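PDB 5MAL: lipase from Streptomyces rimosus, which hydrolyses ester bonds in triacylglycerols and other lipids, and the thioester of palmitoyl-CoA, as a secreted serine esterase of the GDSL family. Local coordinates for residues 168-171 with 172-176. Residues are numbered along the deposited sequence; the frame is centred on the assembly and turned at random.
Sequences DDIN and AVTAK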
# COMPACT_ATOMS: atom_id res chain seq x y z
N ASP A 168 -2.04 11.10 4.58
CA ASP A 168 -3.38 11.50 4.97
C ASP A 168 -4.22 11.79 3.74
O ASP A 168 -5.36 11.33 3.63
CB ASP A 168 -3.33 12.72 5.89
CG ASP A 168 -2.85 12.39 7.29
OD1 ASP A 168 -2.67 11.19 7.58
OD2 ASP A 168 -2.68 13.33 8.10
N ASP A 169 -3.63 12.53 2.79
CA ASP A 169 -4.33 12.87 1.54
C ASP A 169 -4.72 11.61 0.80
O ASP A 169 -5.87 11.48 0.38
CB ASP A 169 -3.46 13.73 0.62
CG ASP A 169 -3.38 15.19 1.07
OD1 ASP A 169 -3.96 15.56 2.11
OD2 ASP A 169 -2.72 15.97 0.37
N ILE A 170 -3.78 10.69 0.62
CA ILE A 170 -4.06 9.54 -0.22
C ILE A 170 -5.09 8.65 0.44
O ILE A 170 -5.94 8.07 -0.25
CB ILE A 170 -2.79 8.73 -0.61
CG1 ILE A 170 -3.07 7.89 -1.86
CG2 ILE A 170 -2.26 7.89 0.54
CD1 ILE A 170 -1.83 7.43 -2.56
N ASN A 171 -5.06 8.58 1.78
CA ASN A 171 -6.02 7.76 2.52
C ASN A 171 -7.43 8.35 2.48
O ASN A 171 -8.41 7.62 2.38
CB ASN A 171 -5.56 7.57 3.95
CG ASN A 171 -4.37 6.64 4.04
OD1 ASN A 171 -4.22 5.76 3.19
ND2 ASN A 171 -3.52 6.83 5.05
N ALA A 172 -7.52 9.68 2.56
CA ALA A 172 -8.80 10.36 2.43
C ALA A 172 -9.37 10.16 1.04
O ALA A 172 -10.52 9.78 0.90
CB ALA A 172 -8.65 11.85 2.73
N VAL A 173 -8.56 10.39 0.01
CA VAL A 173 -9.01 10.22 -1.36
C VAL A 173 -9.47 8.79 -1.60
O VAL A 173 -10.51 8.52 -2.19
CB VAL A 173 -7.91 10.58 -2.37
CG1 VAL A 173 -8.28 10.13 -3.76
CG2 VAL A 173 -7.66 12.09 -2.35
N THR A 174 -8.69 7.85 -1.08
CA THR A 174 -8.93 6.45 -1.33
C THR A 174 -10.12 5.92 -0.54
O THR A 174 -10.90 5.11 -1.06
CB THR A 174 -7.68 5.62 -1.02
OG1 THR A 174 -6.60 6.11 -1.81
CG2 THR A 174 -7.90 4.17 -1.38
N ALA A 175 -10.27 6.36 0.70
CA ALA A 175 -11.42 5.90 1.47
C ALA A 175 -12.71 6.34 0.79
O ALA A 175 -13.65 5.57 0.67
CB ALA A 175 -11.36 6.41 2.89
N LYS A 176 -12.74 7.57 0.31
CA LYS A 176 -13.95 8.05 -0.37
C LYS A 176 -14.18 7.38 -1.73
O LYS A 176 -15.33 7.07 -2.05
CB LYS A 176 -13.93 9.58 -0.49
CG LYS A 176 -13.56 10.24 0.82
CD LYS A 176 -13.97 11.71 0.92
CE LYS A 176 -13.88 12.45 -0.41
NZ LYS A 176 -13.82 13.92 -0.16
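With chi1 at -58°, Thr174 sets its hydroxyl beside its own backbone N and turns it back up the helix, onto the carbonyl of Ile170 one turn earlier. Ile170 has CG1 anti to its backbone N (chi1 -160°), which lays that branch alongside the threonine, CG1 to OG1 4.0 Å, the two side chains pointing the same way. The carbonyl oxygen of Ile170 is gripped twice: OG1 of Thr174 donates to it at 2.6 Å, and N of Thr174 at 2.9 Å, the two donors coming from opposite faces of the carbonyl plane. The backbone bond is bent, 146° at the hydrogen, whereas its neighbour from Val173 N to Asp169 O is nearly straight. Val173 also rests its CG2 on Asp169 O at 3.3 Å. Next along the helix, Ala175 N hydrogen-bonds to Asn171 O, and the methyl CB of Ala175 lies 3.2 Å from that oxygen.

All of this is one continuous run of helix 159-180, which packs on helix 98-130 through Ile170 on Leu116 and Val173 on Pro117. Strand 184-186, at the edge of the parallel sheet, is met through Phe185, which touches Asn171, Thr174 and Ala175. OD2 of Asp169 makes a salt bridge with Arg109 and a hydrogen bond with Gln113, and Asn171 ND2 hydrogen-bonds to Tyr141 O.

The chemistry is that of a threonine inside a helix: the hydroxyl of the buried Thr174 is taken up by the helix's own carbonyl, that of Ile170, where the side chain is wedged between Phe185 of the strand and Tyr124 of helix 98-130.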